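Local structure of autophagy protein 5 (Saccharomyces cerevisiae, 2DYO) at residues V18-D23 against L38-P43. The protein takes part in autophagic vesicle formation and cytoplasm-to-vacuole transport, and is required for mitophagy and nucleophagy. Sequence-based numbering, arbitrary orientation.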
loop_
_atom_site.group_PDB
_atom_site.type_symbol
_atom_site.label_atom_id
_atom_site.label_comp_id
_atom_site.label_asym_id
_atom_site.label_seq_id
_atom_site.Cartn_x
_atom_site.Cartn_y
_atom_site.Cartn_z
ATOM N N VAL A 18 0.566 9.812 9.376
ATOM C CA VAL A 18 0.826 10.497 8.118
ATOM C C VAL A 18 0.623 11.997 8.236
ATOM O O VAL A 18 -0.440 12.470 8.647
ATOM C CB VAL A 18 -0.086 9.961 6.992
ATOM C CG1 VAL A 18 0.121 10.776 5.718
ATOM C CG2 VAL A 18 0.222 8.491 6.741
ATOM N N LEU A 19 1.656 12.744 7.876
ATOM C CA LEU A 19 1.591 14.193 7.930
ATOM C C LEU A 19 1.400 14.717 6.520
ATOM O O LEU A 19 2.322 14.691 5.708
ATOM C CB LEU A 19 2.883 14.760 8.527
ATOM C CG LEU A 19 2.878 16.268 8.790
ATOM C CD1 LEU A 19 1.722 16.611 9.721
ATOM C CD2 LEU A 19 4.217 16.700 9.391
ATOM N N VAL A 20 0.191 15.181 6.224
ATOM C CA VAL A 20 -0.102 15.714 4.903
ATOM C C VAL A 20 -0.002 17.235 4.892
ATOM O O VAL A 20 -0.568 17.913 5.752
ATOM C CB VAL A 20 -1.522 15.312 4.435
ATOM C CG1 VAL A 20 -1.808 15.920 3.064
ATOM C CG2 VAL A 20 -1.641 13.793 4.372
ATOM N N SER A 21 0.723 17.766 3.916
ATOM C CA SER A 21 0.867 19.207 3.785
ATOM C C SER A 21 0.322 19.619 2.426
ATOM O O SER A 21 0.597 18.974 1.413
ATOM C CB SER A 21 2.335 19.613 3.897
ATOM O OG SER A 21 3.090 19.032 2.853
ATOM N N ILE A 22 -0.458 20.691 2.413
ATOM C CA ILE A 22 -1.057 21.201 1.184
ATOM C C ILE A 22 -0.226 22.373 0.681
ATOM O O ILE A 22 -0.160 23.408 1.342
ATOM C CB ILE A 22 -2.495 21.704 1.441
ATOM C CG1 ILE A 22 -3.302 20.631 2.181
ATOM C CG2 ILE A 22 -3.160 22.084 0.126
ATOM C CD1 ILE A 22 -3.371 19.296 1.463
ATOM N N ASP A 23 0.407 22.219 -0.482
ATOM C CA ASP A 23 1.220 23.301 -1.031
ATOM C C ASP A 23 0.415 24.589 -1.132
ATOM O O ASP A 23 -0.765 24.567 -1.468
ATOM C CB ASP A 23 1.768 22.940 -2.412
ATOM C CG ASP A 23 3.024 22.093 -2.340
ATOM O OD1 ASP A 23 3.688 21.935 -3.386
ATOM O OD2 ASP A 23 3.347 21.580 -1.245
ATOM N N LEU A 38 -2.624 18.383 7.834
ATOM C CA LEU A 38 -3.512 17.343 8.346
ATOM C C LEU A 38 -2.675 16.239 8.980
ATOM O O LEU A 38 -1.749 15.723 8.358
ATOM C CB LEU A 38 -4.367 16.739 7.222
ATOM C CG LEU A 38 -5.451 17.623 6.602
ATOM C CD1 LEU A 38 -5.008 18.077 5.223
ATOM C CD2 LEU A 38 -6.750 16.836 6.507
ATOM N N ARG A 39 -3.004 15.879 10.215
ATOM C CA ARG A 39 -2.278 14.828 10.925
ATOM C C ARG A 39 -3.233 13.671 11.122
ATOM O O ARG A 39 -4.084 13.692 12.011
ATOM C CB ARG A 39 -1.767 15.348 12.270
ATOM C CG ARG A 39 -0.781 16.491 12.114
ATOM C CD ARG A 39 -1.484 17.816 12.157
ATOM N NE ARG A 39 -1.484 18.364 13.508
ATOM C CZ ARG A 39 -2.503 19.020 14.048
ATOM N NH1 ARG A 39 -3.614 19.208 13.354
ATOM N NH2 ARG A 39 -2.404 19.498 15.280
ATOM N N ILE A 40 -3.076 12.652 10.285
ATOM C CA ILE A 40 -3.972 11.507 10.298
ATOM C C ILE A 40 -3.348 10.122 10.438
ATOM O O ILE A 40 -2.144 9.935 10.290
ATOM C CB ILE A 40 -4.803 11.513 9.005
ATOM C CG1 ILE A 40 -3.858 11.555 7.795
ATOM C CG2 ILE A 40 -5.713 12.739 8.984
ATOM C CD1 ILE A 40 -4.543 11.481 6.448
ATOM N N ARG A 41 -4.204 9.151 10.737
ATOM C CA ARG A 41 -3.794 7.763 10.851
ATOM C C ARG A 41 -4.321 7.118 9.581
ATOM O O ARG A 41 -5.506 7.244 9.253
ATOM C CB ARG A 41 -4.415 7.114 12.089
ATOM C CG ARG A 41 -3.746 7.552 13.384
ATOM C CD ARG A 41 -2.339 6.966 13.491
ATOM N NE ARG A 41 -2.359 5.555 13.868
ATOM C CZ ARG A 41 -1.274 4.791 13.956
ATOM N NH1 ARG A 41 -0.082 5.300 13.689
ATOM N NH2 ARG A 41 -1.377 3.521 14.317
ATOM N N VAL A 42 -3.432 6.445 8.859
ATOM C CA VAL A 42 -3.786 5.810 7.599
ATOM C C VAL A 42 -3.385 4.341 7.596
ATOM O O VAL A 42 -2.251 4.003 7.943
ATOM C CB VAL A 42 -3.063 6.512 6.431
ATOM C CG1 VAL A 42 -3.345 5.793 5.123
ATOM C CG2 VAL A 42 -3.499 7.969 6.353
ATOM N N PRO A 43 -4.314 3.450 7.213
ATOM C CA PRO A 43 -3.996 2.022 7.180
ATOM C C PRO A 43 -2.880 1.751 6.170
ATOM O O PRO A 43 -2.706 2.502 5.204
ATOM C CB PRO A 43 -5.312 1.379 6.733
ATOM C CG PRO A 43 -6.361 2.341 7.240
ATOM C CD PRO A 43 -5.741 3.681 6.916
#
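Val18 N donates to Ile40 O at 2.9 Å, and Ile40 N returns the bond to Val18 O, closing one hydrogen-bonded antiparallel pair. Val20 and Leu38 form the next, with Val20 N 2.9 Å from Leu38 O and Leu38 N 3.0 Å from Val20 O. Between them Leu19 and Arg39 make a non-hydrogen-bonded pair, their side chains side by side on the face opposite Val18, Val20, Leu38 and Ile40. There chi1 of -173° sets Leu19 CG anti to the backbone N, and chi2 of 57° puts its CD1 3.5 Å from Arg39 CG. The arginine chain then bends away, and outside this strand pair its NH1 forms a salt bridge with an acidic side chain of the chain of another protein.

On the face of Val18, Val20, Leu38 and Ile40 the side chains that meet are all apolar. Val18 CG2 packs obliquely against Val42, 3.8 Å from its CG2, while Ile40 CG1 comes within 3.6 Å of Val18 O. Farther along, Ile22 CD1 approaches Leu38 CD1 at 4.3 Å. Helix 52-59 covers this face, with Leu54 against both Leu38 and Ile40.

The pairing joins neighbouring strands of the ubiquitin-like UblA sheet. Strand 37-43 is outermost within this chain, and backbone hydrogen bonds from Arg39 join it to the other protein, consistent with a binding edge beside an apolar cluster under helix 52-59.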